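Local atomic coordinates of lectin CEL-IV, C-type (Cucumaria echinata, PDB entry 3ALU), a protein that binds galactose-containing sugars such as raffinose through a calcium-dependent C-type carbohydrate recognition domain, as part of a tetramer. Residues 54-68 and 123-135. Sequence-based numbering, arbitrary orientation.
With FRU (beta-D-fructofuranose), chain E; GLA (alpha-D-galactopyranose), chain B.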
loop_
_atom_site.group_PDB
_atom_site.type_symbol
_atom_site.label_atom_id
_atom_site.label_comp_id
_atom_site.label_asym_id
_atom_site.label_seq_id
_atom_site.Cartn_x
_atom_site.Cartn_y
_atom_site.Cartn_z
ATOM N N ILE A 54 10.907 -12.191 15.147
ATOM C CA ILE A 54 12.047 -11.784 14.292
ATOM C C ILE A 54 12.497 -13.038 13.573
ATOM O O ILE A 54 12.721 -14.071 14.242
ATOM C CB ILE A 54 13.194 -11.182 15.136
ATOM C CG1 ILE A 54 12.671 -9.986 15.990
ATOM C CG2 ILE A 54 14.396 -10.783 14.241
ATOM C CD1 ILE A 54 13.682 -9.406 17.004
ATOM N N HIS A 55 12.625 -12.964 12.237
ATOM C CA HIS A 55 12.797 -14.205 11.443
ATOM C C HIS A 55 13.967 -14.206 10.496
ATOM O O HIS A 55 14.149 -15.157 9.716
ATOM C CB HIS A 55 11.511 -14.507 10.716
ATOM C CG HIS A 55 10.428 -14.827 11.668
ATOM N ND1 HIS A 55 9.478 -13.900 12.063
ATOM C CD2 HIS A 55 10.237 -15.922 12.426
ATOM C CE1 HIS A 55 8.694 -14.455 12.972
ATOM N NE2 HIS A 55 9.138 -15.675 13.217
ATOM N N SER A 56 14.779 -13.164 10.584
ATOM C CA SER A 56 15.964 -13.053 9.717
ATOM C C SER A 56 16.944 -12.024 10.242
ATOM O O SER A 56 16.583 -11.145 11.052
ATOM C CB SER A 56 15.571 -12.691 8.257
ATOM O OG SER A 56 15.214 -11.308 8.159
ATOM N N ALA A 57 18.199 -12.116 9.758
ATOM C CA ALA A 57 19.223 -11.162 10.096
ATOM C C ALA A 57 18.850 -9.733 9.676
ATOM O O ALA A 57 19.170 -8.785 10.372
ATOM C CB ALA A 57 20.547 -11.564 9.426
ATOM N N GLU A 58 18.221 -9.606 8.507
ATOM C CA GLU A 58 17.751 -8.318 8.030
ATOM C C GLU A 58 16.662 -7.749 8.924
ATOM O O GLU A 58 16.655 -6.556 9.179
ATOM C CB GLU A 58 17.183 -8.473 6.630
ATOM C CG GLU A 58 18.266 -8.704 5.595
ATOM C CD GLU A 58 17.763 -8.519 4.177
ATOM O OE1 GLU A 58 18.628 -8.415 3.275
ATOM O OE2 GLU A 58 16.513 -8.460 3.960
ATOM N N SER A 59 15.714 -8.582 9.353
ATOM C CA SER A 59 14.660 -8.076 10.285
ATOM C C SER A 59 15.314 -7.668 11.600
ATOM O O SER A 59 14.963 -6.636 12.187
ATOM C CB SER A 59 13.601 -9.155 10.565
ATOM O OG SER A 59 12.865 -9.451 9.377
ATOM N N GLN A 60 16.300 -8.436 12.064
ATOM C CA GLN A 60 16.975 -8.101 13.290
ATOM C C GLN A 60 17.663 -6.755 13.123
ATOM O O GLN A 60 17.650 -5.940 14.043
ATOM C CB GLN A 60 18.005 -9.216 13.655
ATOM C CG GLN A 60 18.987 -8.843 14.779
ATOM C CD GLN A 60 18.348 -8.580 16.115
ATOM O OE1 GLN A 60 18.974 -7.979 16.993
ATOM N NE2 GLN A 60 17.131 -9.056 16.300
ATOM N N ALA A 61 18.292 -6.543 11.966
ATOM C CA ALA A 61 18.999 -5.294 11.720
ATOM C C ALA A 61 18.000 -4.138 11.702
ATOM O O ALA A 61 18.303 -3.073 12.236
ATOM C CB ALA A 61 19.766 -5.333 10.414
ATOM N N PHE A 62 16.845 -4.368 11.094
ATOM C CA PHE A 62 15.827 -3.301 11.006
ATOM C C PHE A 62 15.349 -2.919 12.412
ATOM O O PHE A 62 15.289 -1.728 12.758
ATOM C CB PHE A 62 14.639 -3.708 10.163
ATOM C CG PHE A 62 13.478 -2.780 10.345
ATOM C CD1 PHE A 62 12.372 -3.172 11.088
ATOM C CD2 PHE A 62 13.522 -1.516 9.804
ATOM C CE1 PHE A 62 11.307 -2.283 11.287
ATOM C CE2 PHE A 62 12.479 -0.643 9.990
ATOM C CZ PHE A 62 11.389 -1.005 10.733
ATOM N N LEU A 63 14.991 -3.916 13.219
ATOM C CA LEU A 63 14.491 -3.599 14.566
ATOM C C LEU A 63 15.532 -2.951 15.474
ATOM O O LEU A 63 15.209 -2.067 16.272
ATOM C CB LEU A 63 13.796 -4.798 15.230
ATOM C CG LEU A 63 12.569 -5.332 14.471
ATOM C CD1 LEU A 63 12.087 -6.655 15.047
ATOM C CD2 LEU A 63 11.358 -4.247 14.476
ATOM N N THR A 64 16.799 -3.359 15.327
ATOM C CA THR A 64 17.866 -2.715 16.060
ATOM C C THR A 64 17.973 -1.218 15.677
ATOM O O THR A 64 18.104 -0.355 16.569
ATOM C CB THR A 64 19.201 -3.419 15.804
ATOM O OG1 THR A 64 19.074 -4.749 16.296
ATOM C CG2 THR A 64 20.304 -2.732 16.594
ATOM N N GLU A 65 17.865 -0.947 14.373
ATOM C CA GLU A 65 18.004 0.415 13.872
ATOM C C GLU A 65 16.777 1.206 14.357
ATOM O O GLU A 65 16.905 2.388 14.724
ATOM C CB GLU A 65 18.103 0.434 12.355
ATOM C CG GLU A 65 18.237 1.872 11.818
ATOM C CD GLU A 65 18.822 1.979 10.409
ATOM O OE1 GLU A 65 18.685 1.031 9.598
ATOM O OE2 GLU A 65 19.400 3.049 10.117
ATOM N N LEU A 66 15.615 0.567 14.378
ATOM C CA LEU A 66 14.419 1.208 14.930
ATOM C C LEU A 66 14.648 1.645 16.372
ATOM O O LEU A 66 14.376 2.822 16.756
ATOM C CB LEU A 66 13.186 0.312 14.792
ATOM C CG LEU A 66 11.862 0.896 15.342
ATOM C CD1 LEU A 66 11.495 2.245 14.722
ATOM C CD2 LEU A 66 10.727 -0.118 15.179
ATOM N N VAL A 67 15.188 0.735 17.187
ATOM C CA VAL A 67 15.423 1.069 18.580
ATOM C C VAL A 67 16.514 2.130 18.740
ATOM O O VAL A 67 16.329 3.119 19.498
ATOM C CB VAL A 67 15.762 -0.209 19.408
ATOM C CG1 VAL A 67 16.214 0.150 20.825
ATOM C CG2 VAL A 67 14.567 -1.151 19.456
ATOM N N LYS A 68 17.636 1.961 18.035
ATOM C CA LYS A 68 18.769 2.837 18.274
ATOM C C LYS A 68 18.525 4.217 17.727
ATOM O O LYS A 68 18.963 5.187 18.347
ATOM C CB LYS A 68 20.069 2.267 17.732
ATOM C CG LYS A 68 20.512 1.029 18.538
ATOM C CD LYS A 68 21.908 0.572 18.164
ATOM C CE LYS A 68 22.950 1.638 18.451
ATOM N NZ LYS A 68 24.309 1.118 18.070
ATOM N N ALA A 123 14.715 -9.949 24.929
ATOM C CA ALA A 123 14.661 -8.519 24.688
ATOM C C ALA A 123 15.795 -8.163 23.763
ATOM O O ALA A 123 16.927 -8.705 23.866
ATOM C CB ALA A 123 14.814 -7.742 25.997
ATOM N N ILE A 124 15.528 -7.232 22.858
ATOM C CA ILE A 124 16.608 -6.595 22.093
ATOM C C ILE A 124 17.403 -5.769 23.077
ATOM O O ILE A 124 16.846 -4.924 23.781
ATOM C CB ILE A 124 16.027 -5.696 20.958
ATOM C CG1 ILE A 124 15.544 -6.600 19.808
ATOM C CG2 ILE A 124 17.067 -4.636 20.462
ATOM C CD1 ILE A 124 14.717 -5.862 18.716
ATOM N N ALA A 125 18.702 -6.019 23.161
ATOM C CA ALA A 125 19.528 -5.273 24.102
ATOM C C ALA A 125 20.334 -4.287 23.258
ATOM O O ALA A 125 21.344 -4.650 22.670
ATOM C CB ALA A 125 20.424 -6.246 24.903
ATOM N N ALA A 126 19.883 -3.030 23.166
ATOM C CA ALA A 126 20.470 -2.114 22.182
ATOM C C ALA A 126 21.687 -1.345 22.647
ATOM O O ALA A 126 22.280 -0.552 21.867
ATOM C CB ALA A 126 19.392 -1.107 21.670
ATOM N N GLY A 127 22.049 -1.528 23.920
ATOM C CA GLY A 127 23.306 -0.976 24.421
ATOM C C GLY A 127 24.504 -1.503 23.671
ATOM O O GLY A 127 24.432 -2.533 22.985
ATOM N N ASP A 128 25.637 -0.828 23.823
ATOM C CA ASP A 128 26.826 -1.163 23.041
ATOM C C ASP A 128 27.438 -2.519 23.364
ATOM O O ASP A 128 28.166 -3.042 22.546
ATOM C CB ASP A 128 27.896 -0.082 23.149
ATOM C CG ASP A 128 27.513 1.191 22.452
ATOM O OD1 ASP A 128 28.136 2.214 22.759
ATOM O OD2 ASP A 128 26.617 1.186 21.590
ATOM N N TYR A 129 27.112 -3.088 24.518
ATOM C CA TYR A 129 27.655 -4.413 24.872
ATOM C C TYR A 129 27.125 -5.472 23.902
ATOM O O TYR A 129 27.816 -6.415 23.547
ATOM C CB TYR A 129 27.283 -4.774 26.320
ATOM C CG TYR A 129 27.895 -6.084 26.751
ATOM C CD1 TYR A 129 29.276 -6.192 26.887
ATOM C CD2 TYR A 129 27.099 -7.194 26.997
ATOM C CE1 TYR A 129 29.871 -7.394 27.242
ATOM C CE2 TYR A 129 27.689 -8.424 27.370
ATOM C CZ TYR A 129 29.070 -8.481 27.504
ATOM O OH TYR A 129 29.688 -9.649 27.865
ATOM N N SER A 130 25.872 -5.307 23.488
ATOM C CA SER A 130 25.121 -6.357 22.775
ATOM C C SER A 130 24.736 -5.975 21.351
ATOM O O SER A 130 24.443 -6.852 20.518
ATOM C CB SER A 130 23.866 -6.674 23.619
ATOM O OG SER A 130 23.417 -5.458 24.291
ATOM N N ARG A 131 24.777 -4.671 21.051
ATOM C CA ARG A 131 24.533 -4.160 19.681
ATOM C C ARG A 131 23.195 -4.610 19.102
ATOM O O ARG A 131 23.066 -4.818 17.898
ATOM C CB ARG A 131 25.689 -4.562 18.744
ATOM C CG ARG A 131 27.048 -4.013 19.164
ATOM C CD ARG A 131 27.175 -2.539 18.807
ATOM N NE ARG A 131 28.389 -1.941 19.389
ATOM C CZ ARG A 131 28.679 -0.644 19.303
ATOM N NH1 ARG A 131 27.879 0.166 18.606
ATOM N NH2 ARG A 131 29.776 -0.175 19.877
ATOM N N GLY A 132 22.195 -4.716 19.979
ATOM C CA GLY A 132 20.818 -5.076 19.568
ATOM C C GLY A 132 20.515 -6.569 19.671
ATOM O O GLY A 132 19.353 -6.991 19.645
ATOM N N PHE A 133 21.536 -7.425 19.726
ATOM C CA PHE A 133 21.231 -8.833 19.827
ATOM C C PHE A 133 20.581 -9.132 21.180
ATOM O O PHE A 133 20.622 -8.282 22.109
ATOM C CB PHE A 133 22.540 -9.645 19.603
ATOM C CG PHE A 133 23.047 -9.543 18.197
ATOM C CD1 PHE A 133 24.242 -8.869 17.925
ATOM C CD2 PHE A 133 22.316 -10.074 17.141
ATOM C CE1 PHE A 133 24.712 -8.762 16.604
ATOM C CE2 PHE A 133 22.767 -9.958 15.820
ATOM C CZ PHE A 133 23.971 -9.276 15.567
ATOM N N TRP A 134 19.997 -10.320 21.313
ATOM C CA TRP A 134 19.011 -10.519 22.389
ATOM C C TRP A 134 19.624 -10.986 23.705
ATOM O O TRP A 134 20.581 -11.783 23.711
ATOM C CB TRP A 134 17.919 -11.517 22.005
ATOM C CG TRP A 134 17.387 -11.382 20.629
ATOM C CD1 TRP A 134 17.305 -10.237 19.896
ATOM C CD2 TRP A 134 16.840 -12.430 19.834
ATOM N NE1 TRP A 134 16.752 -10.519 18.666
ATOM C CE2 TRP A 134 16.442 -11.856 18.600
ATOM C CE3 TRP A 134 16.597 -13.812 20.059
ATOM C CZ2 TRP A 134 15.877 -12.620 17.535
ATOM C CZ3 TRP A 134 16.033 -14.572 19.008
ATOM C CH2 TRP A 134 15.680 -13.971 17.756
ATOM N N ALA A 135 19.017 -10.531 24.795
ATOM C CA ALA A 135 19.307 -11.061 26.132
ATOM C C ALA A 135 18.044 -11.721 26.640
ATOM O O ALA A 135 16.938 -11.283 26.294
ATOM C CB ALA A 135 19.712 -9.933 27.088
HETATM C C1 FRU E . 30.654 -8.148 31.284
HETATM C C2 FRU E . 29.527 -8.894 32.014
HETATM C C3 FRU E . 30.081 -9.995 32.925
HETATM C C4 FRU E . 28.919 -10.973 33.016
HETATM C C5 FRU E . 28.183 -10.823 31.683
HETATM C C6 FRU E . 26.677 -10.759 31.911
HETATM O O1 FRU E . 31.390 -9.060 30.454
HETATM O O2 FRU E . 28.734 -7.971 32.788
HETATM O O3 FRU E . 30.492 -9.514 34.215
HETATM O O4 FRU E . 29.351 -12.326 33.236
HETATM O O5 FRU E . 28.652 -9.593 31.091
HETATM O O6 FRU E . 26.110 -12.050 31.694
HETATM C C1 GLA B . 22.658 -9.610 33.170
HETATM C C2 GLA B . 22.620 -11.084 32.742
HETATM C C3 GLA B . 22.789 -11.274 31.244
HETATM C C4 GLA B . 21.786 -10.416 30.463
HETATM C C5 GLA B . 21.854 -8.964 30.979
HETATM C C6 GLA B . 20.818 -8.044 30.314
HETATM O O2 GLA B . 23.686 -11.814 33.387
HETATM O O3 GLA B . 22.636 -12.666 30.925
HETATM O O4 GLA B . 20.485 -10.962 30.707
HETATM O O5 GLA B . 21.634 -8.910 32.401
HETATM O O6 GLA B . 19.518 -8.492 30.709
HETATM O O HOH W 1 21.441 -6.535 16.264
HETATM O O HOH W 2 26.223 -0.466 15.910
HETATM O O HOH W 3 24.560 -0.417 20.499
HETATM O O HOH W 4 26.111 2.932 19.355
#
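With chi1 at 172°, V67 turns CG1 away from its own nitrogen and lays it against A126 CB at 3.5 Å, while K68, extended as far as CD and bent at chi3 (62°), carries its ammonium past A126 toward the loop at D128. Next to V67 comes I124: its CD1 sits 3.8 Å from L63 CB and also meets the CD1 of I54. The I54 side chain runs alongside the W134 indole, its CB 3.9 Å from W134 CZ2, and I85 of strand 82-89 packs against I54, I124 and W134. The Q60 amide reaches the edge of that indole with its plane turned 67° from the ring. Where helix 57-70 passes the type I' turn S130-F133, T64 OG1 donates to Q60 O (2.9 Å), tilted from the carbonyl plane and on the other face from T64 N; water 1 ties this hydroxyl to R131 O and lies over one face of the F133 ring. At the far end K68 NZ stands 4.2 Å from D128 OD2, linked to it through waters 3 and 4, and the same OD2 lies above one face of the R131 guanidinium, offset toward its edge, a salt bridge of charges with no N-H directed at it. Apolar packing thus joins the helix to the strands, and beside the loop water-mediated charge pairing probably steadies Y129, whose OH accepts a hydrogen bond from fructose O1 of raffinose.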